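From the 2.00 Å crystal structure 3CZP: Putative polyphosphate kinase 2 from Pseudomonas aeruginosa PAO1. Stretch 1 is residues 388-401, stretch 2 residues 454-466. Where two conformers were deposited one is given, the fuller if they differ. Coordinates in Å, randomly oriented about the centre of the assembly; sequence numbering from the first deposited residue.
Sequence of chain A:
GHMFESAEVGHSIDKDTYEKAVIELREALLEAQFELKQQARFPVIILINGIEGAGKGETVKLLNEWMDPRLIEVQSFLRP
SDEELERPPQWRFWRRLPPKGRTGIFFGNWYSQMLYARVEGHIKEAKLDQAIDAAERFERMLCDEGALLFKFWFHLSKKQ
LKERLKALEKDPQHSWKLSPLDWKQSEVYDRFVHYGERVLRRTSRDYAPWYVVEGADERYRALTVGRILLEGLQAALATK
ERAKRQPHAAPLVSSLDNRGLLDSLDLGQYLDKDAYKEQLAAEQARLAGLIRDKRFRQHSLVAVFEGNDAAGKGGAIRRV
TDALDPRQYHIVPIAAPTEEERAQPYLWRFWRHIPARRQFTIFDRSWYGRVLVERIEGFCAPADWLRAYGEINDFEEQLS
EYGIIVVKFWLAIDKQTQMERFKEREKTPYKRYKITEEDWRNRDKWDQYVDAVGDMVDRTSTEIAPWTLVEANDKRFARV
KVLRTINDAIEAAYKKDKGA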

# COMPACT_ATOMS: atom_id res chain seq x y z
N ALA A 388 -14.24 5.13 20.38
CA ALA A 388 -13.35 4.04 19.91
C ALA A 388 -13.78 2.61 20.29
O ALA A 388 -13.56 1.67 19.52
CB ALA A 388 -11.90 4.27 20.33
N TYR A 389 -14.37 2.46 21.47
CA TYR A 389 -14.81 1.15 21.94
C TYR A 389 -15.80 0.52 20.97
O TYR A 389 -15.64 -0.62 20.55
CB TYR A 389 -15.44 1.27 23.33
CG TYR A 389 -14.52 1.85 24.38
CD1 TYR A 389 -13.42 1.13 24.84
CD2 TYR A 389 -14.74 3.12 24.90
CE1 TYR A 389 -12.58 1.66 25.80
CE2 TYR A 389 -13.90 3.65 25.86
CZ TYR A 389 -12.82 2.92 26.30
OH TYR A 389 -11.98 3.45 27.26
N GLY A 390 -16.83 1.29 20.61
CA GLY A 390 -17.86 0.81 19.66
C GLY A 390 -17.33 0.57 18.28
O GLY A 390 -17.66 -0.40 17.63
N GLU A 391 -16.53 1.52 17.82
CA GLU A 391 -15.73 1.36 16.59
C GLU A 391 -14.87 0.07 16.57
O GLU A 391 -14.83 -0.64 15.56
CB GLU A 391 -14.84 2.61 16.42
CG GLU A 391 -15.64 3.79 16.01
CD GLU A 391 -14.91 5.09 15.99
OE1 GLU A 391 -13.74 5.18 16.42
OE2 GLU A 391 -15.56 6.03 15.48
N ILE A 392 -14.19 -0.20 17.67
CA ILE A 392 -13.34 -1.39 17.76
C ILE A 392 -14.17 -2.66 17.65
O ILE A 392 -13.81 -3.60 16.94
CB ILE A 392 -12.54 -1.42 19.07
CG1 ILE A 392 -11.39 -0.42 19.02
CG2 ILE A 392 -12.03 -2.82 19.35
CD1 ILE A 392 -10.73 -0.17 20.36
N ASN A 393 -15.29 -2.68 18.36
CA ASN A 393 -16.21 -3.79 18.35
C ASN A 393 -16.80 -4.03 17.00
O ASN A 393 -16.89 -5.22 16.56
CB ASN A 393 -17.32 -3.58 19.41
CG ASN A 393 -16.83 -3.77 20.82
OD1 ASN A 393 -15.84 -4.46 21.09
ND2 ASN A 393 -17.57 -3.16 21.76
N ASP A 394 -17.12 -2.93 16.30
CA ASP A 394 -17.67 -3.07 14.93
C ASP A 394 -16.59 -3.67 14.01
O ASP A 394 -16.85 -4.56 13.23
CB ASP A 394 -18.20 -1.76 14.32
CG ASP A 394 -19.40 -1.14 15.10
OD1 ASP A 394 -20.15 -1.82 15.89
OD2 ASP A 394 -19.60 0.09 14.90
N PHE A 395 -15.37 -3.16 14.12
CA PHE A 395 -14.18 -3.70 13.42
C PHE A 395 -13.98 -5.19 13.64
O PHE A 395 -13.89 -5.98 12.71
CB PHE A 395 -12.97 -2.90 13.93
CG PHE A 395 -11.62 -3.32 13.37
CD1 PHE A 395 -11.46 -3.67 12.05
CD2 PHE A 395 -10.52 -3.37 14.20
CE1 PHE A 395 -10.18 -4.02 11.52
CE2 PHE A 395 -9.24 -3.75 13.67
CZ PHE A 395 -9.08 -4.05 12.35
N GLU A 396 -13.96 -5.58 14.90
CA GLU A 396 -13.75 -6.97 15.29
C GLU A 396 -14.85 -7.88 14.84
O GLU A 396 -14.61 -9.04 14.51
CB GLU A 396 -13.50 -7.10 16.79
CG GLU A 396 -12.12 -6.53 17.14
CD GLU A 396 -11.79 -6.54 18.61
OE1 GLU A 396 -12.59 -7.06 19.42
OE2 GLU A 396 -10.72 -5.99 18.94
N GLU A 397 -16.07 -7.34 14.82
CA GLU A 397 -17.23 -8.07 14.28
C GLU A 397 -17.15 -8.29 12.80
O GLU A 397 -17.53 -9.36 12.33
CB GLU A 397 -18.50 -7.32 14.63
CG GLU A 397 -19.73 -7.87 14.03
CD GLU A 397 -20.97 -7.03 14.38
OE1 GLU A 397 -21.06 -5.87 13.89
OE2 GLU A 397 -21.81 -7.56 15.15
N GLN A 398 -16.70 -7.27 12.05
CA GLN A 398 -16.44 -7.40 10.61
C GLN A 398 -15.45 -8.56 10.37
O GLN A 398 -15.60 -9.35 9.46
CB GLN A 398 -15.90 -6.09 9.97
CG GLN A 398 -16.83 -4.82 9.86
CD GLN A 398 -18.03 -5.06 8.93
OE1 GLN A 398 -19.19 -5.06 9.40
NE2 GLN A 398 -17.78 -5.27 7.62
N LEU A 399 -14.38 -8.62 11.16
CA LEU A 399 -13.36 -9.64 11.01
C LEU A 399 -13.99 -11.04 11.32
O LEU A 399 -13.86 -11.98 10.55
CB LEU A 399 -12.16 -9.34 11.94
CG LEU A 399 -11.36 -8.04 11.79
CD1 LEU A 399 -10.18 -8.04 12.82
CD2 LEU A 399 -10.91 -7.79 10.26
N SER A 400 -14.65 -11.17 12.46
CA SER A 400 -15.31 -12.42 12.87
C SER A 400 -16.27 -12.95 11.80
O SER A 400 -16.29 -14.14 11.49
CB SER A 400 -16.10 -12.18 14.16
OG SER A 400 -16.64 -13.38 14.69
N GLU A 401 -17.08 -12.05 11.26
CA GLU A 401 -18.09 -12.38 10.28
C GLU A 401 -17.50 -12.98 9.01
O GLU A 401 -18.12 -13.81 8.36
CB GLU A 401 -18.94 -11.15 9.97
CG GLU A 401 -19.96 -10.90 11.08
CD GLU A 401 -21.05 -9.85 10.79
OE1 GLU A 401 -20.99 -9.08 9.79
OE2 GLU A 401 -21.97 -9.82 11.65
N GLY A 454 -9.47 -1.75 32.67
CA GLY A 454 -10.79 -2.10 33.16
C GLY A 454 -11.93 -1.71 32.24
O GLY A 454 -12.82 -2.51 31.97
N ASP A 455 -11.91 -0.46 31.78
CA ASP A 455 -12.93 0.02 30.86
C ASP A 455 -12.89 -0.67 29.54
O ASP A 455 -13.94 -1.00 28.99
CB ASP A 455 -12.77 1.52 30.61
CG ASP A 455 -13.06 2.32 31.83
OD1 ASP A 455 -13.69 1.77 32.77
OD2 ASP A 455 -12.70 3.51 31.84
N MSE A 456 -11.68 -0.87 29.03
CA MSE A 456 -11.47 -1.57 27.79
C MSE A 456 -12.11 -2.94 27.82
O MSE A 456 -12.91 -3.28 26.98
CB MSE A 456 -9.96 -1.71 27.52
CG MSE A 456 -9.58 -2.62 26.36
SE MSE A 456 -7.64 -2.54 26.14
CE MSE A 456 -7.20 -3.84 27.48
N VAL A 457 -11.75 -3.73 28.82
CA VAL A 457 -12.30 -5.07 29.01
C VAL A 457 -13.84 -5.07 29.18
O VAL A 457 -14.57 -5.80 28.49
CB VAL A 457 -11.56 -5.80 30.18
CG1 VAL A 457 -12.19 -7.20 30.47
CG2 VAL A 457 -10.07 -5.91 29.84
N ASP A 458 -14.36 -4.22 30.06
CA ASP A 458 -15.79 -4.05 30.14
C ASP A 458 -16.49 -3.74 28.81
O ASP A 458 -17.55 -4.30 28.51
CB ASP A 458 -16.12 -2.91 31.09
CG ASP A 458 -17.60 -2.67 31.20
OD1 ASP A 458 -18.31 -3.57 31.70
OD2 ASP A 458 -18.05 -1.57 30.79
N ARG A 459 -15.93 -2.82 28.02
CA ARG A 459 -16.65 -2.30 26.86
C ARG A 459 -16.36 -3.11 25.57
O ARG A 459 -17.12 -3.04 24.61
CB ARG A 459 -16.30 -0.83 26.65
CG ARG A 459 -16.24 0.03 27.92
CD ARG A 459 -17.34 1.07 28.06
NE ARG A 459 -16.74 2.37 28.41
CZ ARG A 459 -16.51 2.82 29.64
NH1 ARG A 459 -16.86 2.12 30.72
NH2 ARG A 459 -15.94 4.01 29.78
N THR A 460 -15.26 -3.86 25.53
CA THR A 460 -14.85 -4.57 24.28
C THR A 460 -14.56 -6.06 24.49
O THR A 460 -14.10 -6.73 23.59
CB THR A 460 -13.58 -3.91 23.58
OG1 THR A 460 -12.44 -3.98 24.46
CG2 THR A 460 -13.80 -2.40 23.21
N SER A 461 -14.80 -6.58 25.67
CA SER A 461 -14.72 -8.06 25.82
C SER A 461 -16.07 -8.63 25.47
O SER A 461 -16.95 -8.65 26.31
CB SER A 461 -14.32 -8.48 27.21
OG SER A 461 -14.03 -9.86 27.17
N THR A 462 -16.25 -9.02 24.21
CA THR A 462 -17.54 -9.35 23.66
C THR A 462 -17.61 -10.86 23.50
O THR A 462 -16.60 -11.51 23.61
CB THR A 462 -17.76 -8.67 22.28
OG1 THR A 462 -16.73 -9.05 21.36
CG2 THR A 462 -17.78 -7.17 22.40
N GLU A 463 -18.81 -11.39 23.23
CA GLU A 463 -18.98 -12.79 22.87
C GLU A 463 -18.17 -13.19 21.63
O GLU A 463 -17.59 -14.26 21.58
CB GLU A 463 -20.47 -13.06 22.65
CG GLU A 463 -20.85 -14.45 22.08
CD GLU A 463 -21.37 -15.43 23.13
OE1 GLU A 463 -20.88 -15.45 24.29
OE2 GLU A 463 -22.28 -16.22 22.77
N ILE A 464 -18.13 -12.29 20.65
CA ILE A 464 -17.39 -12.46 19.40
C ILE A 464 -15.87 -12.42 19.60
O ILE A 464 -15.16 -13.21 19.04
CB ILE A 464 -17.80 -11.36 18.37
CG1 ILE A 464 -19.11 -11.77 17.69
CG2 ILE A 464 -16.65 -11.02 17.40
CD1 ILE A 464 -19.68 -10.65 16.72
N ALA A 465 -15.40 -11.50 20.41
CA ALA A 465 -13.97 -11.35 20.72
C ALA A 465 -13.73 -11.07 22.19
O ALA A 465 -13.58 -9.91 22.57
CB ALA A 465 -13.36 -10.20 19.88
N PRO A 466 -13.67 -12.13 23.03
CA PRO A 466 -13.35 -11.89 24.44
C PRO A 466 -11.90 -11.48 24.70
O PRO A 466 -10.97 -11.89 24.01
CB PRO A 466 -13.67 -13.23 25.12
CG PRO A 466 -13.78 -14.25 24.04
CD PRO A 466 -13.90 -13.55 22.72
O HOH W 1 -15.17 -6.96 20.20

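This is a small, mostly apolar contact between one long helix and the C-terminal end of another with the turn that follows it, pinned by a single direct hydrogen bond and one bridging water. The two stretches bury 546 Å² in all, counting both sides. Helix 388-401 and helix 454-460 approach to 9.8 Å between axes and cross at -49°. The backbones come nearest where the second helix ends, with Asn393 CA 6.1 Å from Thr460 CA.

Tyr389 fills the space between the two helices. Its side chain sits as a knob among Asp455, Met456, Arg459 and Thr460, and it is buried. The m rotamer at chi1 lays the ring along the second helix. Its CE1 is 4.0 Å from Met456 CA, and its CD1 is 3.9 Å from Arg459 CB. Thr460 CG2 lies at the ring edge, 3.9 Å from Tyr389 CD1. Arg459 NE lies over one face. The cation-pi attraction is weak at most, since Arg459 CZ is 5.2 Å from the Tyr389 ring centroid. A flat, long side chain suits this place: it covers several residues at once, and its hydroxyl oxygen OH, 3.9 Å from Asp455 CB, is hydrogen-bonded elsewhere in the structure. Met456 is selenomethionine; its side chain leads away, so it offers mainly its backbone here.

Thr460 is buried and uses both branches of its side chain. Its p rotamer directs OG1 back to its own helix, where it donates to Met456 O at 2.7 Å. The methyl CG2 is left to face the first helix. Thr460 CG2 packs 3.7 Å from Tyr389 O and 4.3 Å from Ile392 CG2.

Asn393 makes the direct polar link. Its ND2 donates to Arg459 O at 2.9 Å, with an angle of 165° at the hydrogen. That carbonyl lies in the last turn of the helix. The amide suits the site because its other end can accept. Asn393 OD1 takes a hydrogen bond of 2.7 Å from water 1 and also rests 3.3 Å from Thr460 CA.

Water 1 ties the chain after the helix to the first stretch. It donates to Asn393 OD1 and to Glu396 OE1, the latter also at 2.7 Å, and accepts from Thr462 OG1 at 2.9 Å. The same Thr462 OG1 accepts from Ala465 N at 2.9 Å, which helps to hold the turn in shape. Glu396 is buried, but both its carboxylate oxygens have hydrogen-bonding partners. Its OE1 comes within 3.3 Å of Ala465 CB, so the small methyl fits closely against the carboxylate.

Within the turn, Ile464 lies against the later part of the long helix. Its CG2 is 3.5 Å from Ser400 CB and 4.1 Å from Glu396 O. Its CD1 meets the aliphatic part of Glu397, 3.9 Å from CG of that residue. Ile464 remains exposed overall, yet the first stretch covers 82 Å² of it. Ser400 is small, and its CB carries the close contact with Ile464 CG2.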